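Local coordinates for protein 2-hydroxyisobutanoyl-CoA mutase large subunit (Aquincola tertiaricarbonis, PDB 4R3U) that works with a small cobalamin-binding subunit to interconvert 2-hydroxyisobutyryl-CoA and (S)-3-hydroxybutyryl-CoA, at residues A[260-274]-A[450-463]. Residues are numbered along the deposited sequence; the frame is centred on the assembly and turned at random.
Sequences AGSSPLQEAAFTLAN and IEQGWFQKQIADFA
Helices 264-274 and 454-463 run nearly antiparallel at 163°, their axes 10.7 Å apart at closest approach. In this TIM-barrel subunit they pack as knob into hole, F270 entering the hollow formed by W454, F455, Q458 and I459. Ahead of helix 264-274 the backbones close in, and the CA atoms of G261 and A463 lie 4.0 Å apart. G261 ends the preceding helix in a Schellman motif; its positive phi suits glycine, and having no side chain lets A463 CB come up to its CA.

S263 and Q266 then start helix 264-274 with a capping box. S263 OG accepts from Q266 N, while S263 N donates to Q266 OE1 at 2.9 Å, from above the amide's carbonyl plane. F462 turns its CG away from its own backbone N (chi1 -154°), which lays the ring face on this turn, and S263 CB makes a CH-pi contact 3.7 Å from the ring centroid.

F270 and F455 form a T-shaped pair, planes at 80°, in which F455 CD1 stands over the centre of the F270 ring, 3.5 Å from F270 CG. Q266 CB, one turn earlier on the same helix, lies near the rim of the opposite face, so the flat ring is held between its own helix and F455. W454 joins obliquely to complete an aromatic cluster.

A260, which touches the bound cobalamin, also packs its CB 3.8 Å from I459 CG2.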
ATOM      1  N   ALA A 260     -15.793  -2.199 -17.286  1.00 16.13           N
ATOM      2  CA  ALA A 260     -17.170  -2.337 -17.767  1.00 16.19           C
ATOM      3  C   ALA A 260     -17.934  -3.386 -16.899  1.00 18.80           C
ATOM      4  O   ALA A 260     -19.136  -3.560 -17.077  1.00 18.41           O
ATOM      5  CB  ALA A 260     -17.182  -2.756 -19.230  1.00 16.30           C
ATOM      6  N   GLY A 261     -17.198  -4.117 -16.048  1.00 16.47           N
ATOM      7  CA  GLY A 261     -17.712  -5.102 -15.102  1.00 16.84           C
ATOM      8  C   GLY A 261     -17.273  -6.536 -15.269  1.00 21.69           C
ATOM      9  O   GLY A 261     -17.934  -7.437 -14.742  1.00 23.04           O
ATOM     10  N   SER A 262     -16.211  -6.782 -16.052  1.00 20.66           N
ATOM     11  CA  SER A 262     -15.759  -8.158 -16.319  1.00 20.89           C
ATOM     12  C   SER A 262     -14.963  -8.755 -15.171  1.00 26.91           C
ATOM     13  O   SER A 262     -14.513  -8.066 -14.253  1.00 25.69           O
ATOM     14  CB  SER A 262     -14.932  -8.226 -17.605  1.00 23.61           C
ATOM     15  OG  SER A 262     -13.529  -8.129 -17.371  1.00 26.65           O
ATOM     16  N   SER A 263     -14.760 -10.049 -15.262  1.00 25.02           N
ATOM     17  CA  SER A 263     -13.924 -10.777 -14.339  1.00 24.01           C
ATOM     18  C   SER A 263     -12.490 -10.668 -14.899  1.00 27.90           C
ATOM     19  O   SER A 263     -12.330 -10.429 -16.110  1.00 27.99           O
ATOM     20  CB  SER A 263     -14.346 -12.249 -14.323  1.00 25.39           C
ATOM     21  OG  SER A 263     -14.153 -12.785 -15.619  1.00 28.10           O
ATOM     22  N   PRO A 264     -11.438 -10.910 -14.077  1.00 23.21           N
ATOM     23  CA  PRO A 264     -10.073 -10.959 -14.626  1.00 23.00           C
ATOM     24  C   PRO A 264      -9.895 -11.995 -15.770  1.00 26.06           C
ATOM     25  O   PRO A 264      -9.102 -11.772 -16.671  1.00 27.01           O
ATOM     26  CB  PRO A 264      -9.235 -11.314 -13.395  1.00 24.57           C
ATOM     27  CG  PRO A 264     -10.028 -10.788 -12.248  1.00 27.07           C
ATOM     28  CD  PRO A 264     -11.421 -11.143 -12.621  1.00 23.45           C
ATOM     29  N   LEU A 265     -10.656 -13.099 -15.751  1.00 22.43           N
ATOM     30  CA  LEU A 265     -10.623 -14.124 -16.796  1.00 22.50           C
ATOM     31  C   LEU A 265     -11.221 -13.603 -18.101  1.00 25.80           C
ATOM     32  O   LEU A 265     -10.665 -13.863 -19.163  1.00 26.08           O
ATOM     33  CB  LEU A 265     -11.341 -15.420 -16.358  1.00 22.62           C
ATOM     34  CG  LEU A 265     -11.351 -16.584 -17.388  1.00 25.68           C
ATOM     35  CD1 LEU A 265      -9.925 -17.018 -17.772  1.00 25.52           C
ATOM     36  CD2 LEU A 265     -12.169 -17.744 -16.888  1.00 21.28           C
ATOM     37  N   GLN A 266     -12.344 -12.873 -18.025  1.00 22.60           N
ATOM     38  CA  GLN A 266     -12.978 -12.266 -19.203  1.00 21.88           C
ATOM     39  C   GLN A 266     -12.053 -11.187 -19.767  1.00 25.54           C
ATOM     40  O   GLN A 266     -11.835 -11.128 -20.975  1.00 26.03           O
ATOM     41  CB  GLN A 266     -14.359 -11.699 -18.866  1.00 22.53           C
ATOM     42  CG  GLN A 266     -15.421 -12.770 -18.627  1.00 24.99           C
ATOM     43  CD  GLN A 266     -16.556 -12.292 -17.753  1.00 36.03           C
ATOM     44  OE1 GLN A 266     -16.582 -11.167 -17.261  1.00 35.89           O
ATOM     45  NE2 GLN A 266     -17.491 -13.161 -17.475  1.00 25.65           N
ATOM     46  N   GLU A 267     -11.425 -10.415 -18.885  1.00 21.61           N
ATOM     47  CA  GLU A 267     -10.480  -9.386 -19.270  1.00 21.56           C
ATOM     48  C   GLU A 267      -9.342  -9.983 -20.109  1.00 28.12           C
ATOM     49  O   GLU A 267      -9.172  -9.604 -21.278  1.00 28.04           O
ATOM     50  CB  GLU A 267      -9.919  -8.683 -18.027  1.00 21.69           C
ATOM     51  CG  GLU A 267      -8.821  -7.714 -18.418  1.00 24.21           C
ATOM     52  CD  GLU A 267      -7.988  -7.118 -17.316  1.00 27.35           C
ATOM     53  OE1 GLU A 267      -8.140  -7.546 -16.153  1.00 19.63           O
ATOM     54  OE2 GLU A 267      -7.156  -6.235 -17.628  1.00 22.79           O
ATOM     55  N   ALA A 268      -8.594 -10.929 -19.509  1.00 24.20           N
ATOM     56  CA  ALA A 268      -7.472 -11.631 -20.128  1.00 23.79           C
ATOM     57  C   ALA A 268      -7.861 -12.312 -21.444  1.00 26.63           C
ATOM     58  O   ALA A 268      -7.252 -12.047 -22.486  1.00 26.47           O
ATOM     59  CB  ALA A 268      -6.885 -12.655 -19.147  1.00 24.23           C
ATOM     60  N   ALA A 269      -8.882 -13.172 -21.400  1.00 24.28           N
ATOM     61  CA  ALA A 269      -9.340 -13.934 -22.568  1.00 25.27           C
ATOM     62  C   ALA A 269      -9.929 -13.109 -23.696  1.00 28.50           C
ATOM     63  O   ALA A 269      -9.618 -13.384 -24.844  1.00 30.13           O
ATOM     64  CB  ALA A 269     -10.309 -15.019 -22.142  1.00 27.01           C
ATOM     65  N   PHE A 270     -10.762 -12.090 -23.392  1.00 24.29           N
ATOM     66  CA  PHE A 270     -11.379 -11.254 -24.439  1.00 23.30           C
ATOM     67  C   PHE A 270     -10.358 -10.347 -25.143  1.00 28.39           C
ATOM     68  O   PHE A 270     -10.514 -10.082 -26.335  1.00 29.65           O
ATOM     69  CB  PHE A 270     -12.600 -10.478 -23.910  1.00 24.13           C
ATOM     70  CG  PHE A 270     -13.739 -11.291 -23.312  1.00 24.97           C
ATOM     71  CD1 PHE A 270     -13.772 -12.681 -23.432  1.00 26.98           C
ATOM     72  CD2 PHE A 270     -14.794 -10.664 -22.667  1.00 24.95           C
ATOM     73  CE1 PHE A 270     -14.820 -13.418 -22.896  1.00 27.18           C
ATOM     74  CE2 PHE A 270     -15.867 -11.407 -22.175  1.00 27.00           C
ATOM     75  CZ  PHE A 270     -15.860 -12.776 -22.274  1.00 25.07           C
ATOM     76  N   THR A 271      -9.280  -9.955 -24.435  1.00 23.74           N
ATOM     77  CA  THR A 271      -8.194  -9.151 -24.986  1.00 23.32           C
ATOM     78  C   THR A 271      -7.391 -10.020 -25.952  1.00 28.93           C
ATOM     79  O   THR A 271      -7.055  -9.566 -27.064  1.00 27.41           O
ATOM     80  CB  THR A 271      -7.327  -8.544 -23.872  1.00 29.68           C
ATOM     81  OG1 THR A 271      -8.169  -7.836 -22.975  1.00 25.51           O
ATOM     82  CG2 THR A 271      -6.271  -7.585 -24.407  1.00 28.88           C
ATOM     83  N   LEU A 272      -7.107 -11.268 -25.544  1.00 27.03           N
ATOM     84  CA  LEU A 272      -6.421 -12.216 -26.410  1.00 28.29           C
ATOM     85  C   LEU A 272      -7.257 -12.573 -27.647  1.00 34.39           C
ATOM     86  O   LEU A 272      -6.695 -12.662 -28.742  1.00 35.34           O
ATOM     87  CB  LEU A 272      -5.937 -13.443 -25.637  1.00 28.58           C
ATOM     88  CG  LEU A 272      -4.786 -13.159 -24.658  1.00 31.65           C
ATOM     89  CD1 LEU A 272      -4.329 -14.419 -23.979  1.00 30.74           C
ATOM     90  CD2 LEU A 272      -3.606 -12.461 -25.347  1.00 30.80           C
ATOM     91  N   ALA A 273      -8.607 -12.654 -27.500  1.00 31.16           N
ATOM     92  CA  ALA A 273      -9.538 -12.902 -28.626  1.00 31.04           C
ATOM     93  C   ALA A 273      -9.403 -11.792 -29.678  1.00 35.43           C
ATOM     94  O   ALA A 273      -9.350 -12.075 -30.876  1.00 37.10           O
ATOM     95  CB  ALA A 273     -10.972 -13.003 -28.119  1.00 30.76           C
ATOM     96  N   ASN A 274      -9.293 -10.535 -29.211  1.00 31.84           N
ATOM     97  CA  ASN A 274      -9.107  -9.328 -30.025  1.00 31.83           C
ATOM     98  C   ASN A 274      -7.749  -9.335 -30.725  1.00 38.47           C
ATOM     99  O   ASN A 274      -7.685  -9.026 -31.919  1.00 41.32           O
ATOM    100  CB  ASN A 274      -9.291  -8.072 -29.172  1.00 28.63           C
ATOM    101  CG  ASN A 274     -10.746  -7.769 -28.862  1.00 40.75           C
ATOM    102  OD1 ASN A 274     -11.672  -8.308 -29.488  1.00 32.63           O
ATOM    103  ND2 ASN A 274     -10.990  -6.836 -27.947  1.00 23.86           N
ATOM    104  N   ILE A 450     -19.249 -10.320 -31.245  1.00 31.79           N
ATOM    105  CA  ILE A 450     -19.430  -8.896 -30.931  1.00 31.27           C
ATOM    106  C   ILE A 450     -20.774  -8.498 -31.533  1.00 39.03           C
ATOM    107  O   ILE A 450     -21.584  -7.870 -30.850  1.00 39.24           O
ATOM    108  CB  ILE A 450     -18.247  -8.004 -31.443  1.00 32.92           C
ATOM    109  CG1 ILE A 450     -16.990  -8.165 -30.546  1.00 31.67           C
ATOM    110  CG2 ILE A 450     -18.658  -6.533 -31.569  1.00 30.62           C
ATOM    111  CD1 ILE A 450     -15.690  -7.450 -31.057  1.00 35.23           C
ATOM    112  N   GLU A 451     -21.046  -8.942 -32.783  1.00 38.09           N
ATOM    113  CA  GLU A 451     -22.325  -8.699 -33.461  1.00 38.83           C
ATOM    114  C   GLU A 451     -23.508  -9.385 -32.735  1.00 43.02           C
ATOM    115  O   GLU A 451     -24.625  -8.873 -32.783  1.00 44.25           O
ATOM    116  CB  GLU A 451     -22.258  -9.134 -34.928  1.00 41.13           C
ATOM    117  CG  GLU A 451     -21.407  -8.232 -35.809  1.00 50.26           C
ATOM    118  CD  GLU A 451     -21.074  -8.765 -37.195  1.00 67.21           C
ATOM    119  OE1 GLU A 451     -21.448  -9.920 -37.513  1.00 58.77           O
ATOM    120  OE2 GLU A 451     -20.418  -8.022 -37.963  1.00 56.92           O
ATOM    121  N   GLN A 452     -23.262 -10.531 -32.066  1.00 37.85           N
ATOM    122  CA  GLN A 452     -24.293 -11.271 -31.307  1.00 37.51           C
ATOM    123  C   GLN A 452     -24.423 -10.694 -29.862  1.00 40.75           C
ATOM    124  O   GLN A 452     -25.318 -11.107 -29.118  1.00 40.41           O
ATOM    125  CB  GLN A 452     -23.948 -12.782 -31.235  1.00 38.59           C
ATOM    126  CG  GLN A 452     -24.074 -13.583 -32.549  1.00 56.76           C
ATOM    127  CD  GLN A 452     -23.443 -14.984 -32.479  1.00 78.35           C
ATOM    128  OE1 GLN A 452     -23.361 -15.619 -31.414  1.00 75.43           O
ATOM    129  NE2 GLN A 452     -22.982 -15.512 -33.618  1.00 62.92           N
ATOM    130  N   GLY A 453     -23.493  -9.805 -29.476  1.00 35.59           N
ATOM    131  CA  GLY A 453     -23.409  -9.197 -28.152  1.00 34.70           C
ATOM    132  C   GLY A 453     -23.020 -10.168 -27.053  1.00 40.79           C
ATOM    133  O   GLY A 453     -23.349  -9.944 -25.885  1.00 40.67           O
ATOM    134  N   TRP A 454     -22.316 -11.252 -27.427  1.00 38.36           N
ATOM    135  CA  TRP A 454     -21.894 -12.343 -26.555  1.00 39.26           C
ATOM    136  C   TRP A 454     -20.905 -11.934 -25.449  1.00 40.02           C
ATOM    137  O   TRP A 454     -21.066 -12.360 -24.296  1.00 40.05           O
ATOM    138  CB  TRP A 454     -21.336 -13.491 -27.413  1.00 39.92           C
ATOM    139  CG  TRP A 454     -20.932 -14.736 -26.666  1.00 42.40           C
ATOM    140  CD1 TRP A 454     -21.722 -15.805 -26.360  1.00 46.37           C
ATOM    141  CD2 TRP A 454     -19.603 -15.083 -26.240  1.00 42.32           C
ATOM    142  NE1 TRP A 454     -20.971 -16.792 -25.760  1.00 46.39           N
ATOM    143  CE2 TRP A 454     -19.668 -16.376 -25.680  1.00 47.24           C
ATOM    144  CE3 TRP A 454     -18.359 -14.426 -26.292  1.00 43.11           C
ATOM    145  CZ2 TRP A 454     -18.540 -17.029 -25.184  1.00 47.23           C
ATOM    146  CZ3 TRP A 454     -17.243 -15.062 -25.778  1.00 45.00           C
ATOM    147  CH2 TRP A 454     -17.334 -16.357 -25.247  1.00 46.74           C
ATOM    148  N   PHE A 455     -19.874 -11.155 -25.807  1.00 33.19           N
ATOM    149  CA  PHE A 455     -18.845 -10.677 -24.886  1.00 31.42           C
ATOM    150  C   PHE A 455     -19.469  -9.772 -23.872  1.00 34.09           C
ATOM    151  O   PHE A 455     -19.278  -9.967 -22.677  1.00 34.19           O
ATOM    152  CB  PHE A 455     -17.737  -9.913 -25.652  1.00 32.63           C
ATOM    153  CG  PHE A 455     -16.899 -10.786 -26.563  1.00 34.91           C
ATOM    154  CD1 PHE A 455     -15.891 -11.602 -26.044  1.00 37.26           C
ATOM    155  CD2 PHE A 455     -17.119 -10.801 -27.936  1.00 35.86           C
ATOM    156  CE1 PHE A 455     -15.126 -12.414 -26.884  1.00 38.17           C
ATOM    157  CE2 PHE A 455     -16.320 -11.576 -28.773  1.00 39.06           C
ATOM    158  CZ  PHE A 455     -15.333 -12.382 -28.244  1.00 37.43           C
ATOM    159  N   GLN A 456     -20.227  -8.787 -24.371  1.00 30.39           N
ATOM    160  CA  GLN A 456     -20.953  -7.742 -23.650  1.00 29.12           C
ATOM    161  C   GLN A 456     -21.960  -8.361 -22.657  1.00 35.57           C
ATOM    162  O   GLN A 456     -22.094  -7.844 -21.551  1.00 37.19           O
ATOM    163  CB  GLN A 456     -21.664  -6.768 -24.636  1.00 29.73           C
ATOM    164  CG  GLN A 456     -20.786  -6.203 -25.802  1.00 48.56           C
ATOM    165  CD  GLN A 456     -20.696  -7.027 -27.112  1.00 49.58           C
ATOM    166  OE1 GLN A 456     -20.102  -8.118 -27.189  1.00 32.92           O
ATOM    167  NE2 GLN A 456     -21.202  -6.462 -28.215  1.00 37.10           N
ATOM    168  N   LYS A 457     -22.630  -9.472 -23.021  1.00 32.69           N
ATOM    169  CA  LYS A 457     -23.601 -10.114 -22.133  1.00 33.59           C
ATOM    170  C   LYS A 457     -22.895 -10.787 -20.972  1.00 37.33           C
ATOM    171  O   LYS A 457     -23.401 -10.763 -19.848  1.00 37.97           O
ATOM    172  CB  LYS A 457     -24.534 -11.073 -22.881  1.00 37.14           C
ATOM    173  CG  LYS A 457     -25.675 -10.346 -23.594  1.00 69.25           C
ATOM    174  CD  LYS A 457     -26.367 -11.220 -24.667  1.00 86.68           C
ATOM    175  CE  LYS A 457     -27.392 -10.455 -25.471  1.00 99.29           C
ATOM    176  NZ  LYS A 457     -27.856 -11.233 -26.652  1.00108.90           N
ATOM    177  N   GLN A 458     -21.694 -11.330 -21.229  1.00 31.19           N
ATOM    178  CA  GLN A 458     -20.907 -11.968 -20.195  1.00 30.26           C
ATOM    179  C   GLN A 458     -20.376 -10.957 -19.199  1.00 32.51           C
ATOM    180  O   GLN A 458     -20.463 -11.193 -17.991  1.00 33.21           O
ATOM    181  CB  GLN A 458     -19.788 -12.783 -20.806  1.00 31.79           C
ATOM    182  CG  GLN A 458     -20.182 -14.213 -21.129  1.00 35.73           C
ATOM    183  CD  GLN A 458     -18.952 -14.916 -21.606  1.00 69.44           C
ATOM    184  OE1 GLN A 458     -18.108 -15.395 -20.817  1.00 67.64           O
ATOM    185  NE2 GLN A 458     -18.760 -14.848 -22.908  1.00 65.62           N
ATOM    186  N   ILE A 459     -19.871  -9.812 -19.705  1.00 27.92           N
ATOM    187  CA  ILE A 459     -19.371  -8.687 -18.909  1.00 25.82           C
ATOM    188  C   ILE A 459     -20.519  -8.179 -18.000  1.00 29.07           C
ATOM    189  O   ILE A 459     -20.338  -8.057 -16.784  1.00 27.58           O
ATOM    190  CB  ILE A 459     -18.815  -7.560 -19.826  1.00 27.56           C
ATOM    191  CG1 ILE A 459     -17.595  -8.043 -20.643  1.00 27.98           C
ATOM    192  CG2 ILE A 459     -18.443  -6.340 -19.003  1.00 26.82           C
ATOM    193  CD1 ILE A 459     -17.159  -7.131 -21.864  1.00 22.01           C
ATOM    194  N   ALA A 460     -21.708  -7.935 -18.604  1.00 25.20           N
ATOM    195  CA  ALA A 460     -22.907  -7.430 -17.921  1.00 24.31           C
ATOM    196  C   ALA A 460     -23.386  -8.328 -16.781  1.00 28.97           C
ATOM    197  O   ALA A 460     -23.901  -7.834 -15.778  1.00 29.32           O
ATOM    198  CB  ALA A 460     -24.021  -7.182 -18.916  1.00 24.58           C
ATOM    199  N   ASP A 461     -23.222  -9.640 -16.936  1.00 25.54           N
ATOM    200  CA  ASP A 461     -23.588 -10.613 -15.912  1.00 25.79           C
ATOM    201  C   ASP A 461     -22.658 -10.489 -14.722  1.00 28.17           C
ATOM    202  O   ASP A 461     -23.124 -10.533 -13.588  1.00 28.74           O
ATOM    203  CB  ASP A 461     -23.539 -12.043 -16.479  1.00 28.36           C
ATOM    204  CG  ASP A 461     -24.666 -12.375 -17.424  1.00 38.93           C
ATOM    205  OD1 ASP A 461     -25.586 -11.528 -17.578  1.00 41.32           O
ATOM    206  OD2 ASP A 461     -24.640 -13.482 -18.002  1.00 45.24           O
ATOM    207  N   PHE A 462     -21.344 -10.333 -14.970  1.00 23.76           N
ATOM    208  CA  PHE A 462     -20.399 -10.205 -13.874  1.00 23.43           C
ATOM    209  C   PHE A 462     -20.637  -8.886 -13.111  1.00 29.95           C
ATOM    210  O   PHE A 462     -20.784  -8.925 -11.887  1.00 29.69           O
ATOM    211  CB  PHE A 462     -18.946 -10.395 -14.342  1.00 23.34           C
ATOM    212  CG  PHE A 462     -18.040 -10.876 -13.233  1.00 23.26           C
ATOM    213  CD1 PHE A 462     -18.104 -12.196 -12.775  1.00 26.25           C
ATOM    214  CD2 PHE A 462     -17.109 -10.024 -12.657  1.00 21.85           C
ATOM    215  CE1 PHE A 462     -17.269 -12.638 -11.735  1.00 25.81           C
ATOM    216  CE2 PHE A 462     -16.253 -10.479 -11.643  1.00 23.14           C
ATOM    217  CZ  PHE A 462     -16.334 -11.777 -11.190  1.00 21.61           C
ATOM    218  N   ALA A 463     -20.782  -7.765 -13.860  1.00 26.03           N
ATOM    219  CA  ALA A 463     -21.089  -6.419 -13.371  1.00 25.42           C
ATOM    220  C   ALA A 463     -22.323  -6.442 -12.449  1.00 30.84           C
ATOM    221  O   ALA A 463     -22.271  -5.829 -11.378  1.00 33.33           O
ATOM    222  CB  ALA A 463     -21.335  -5.466 -14.553  1.00 25.40           C
TER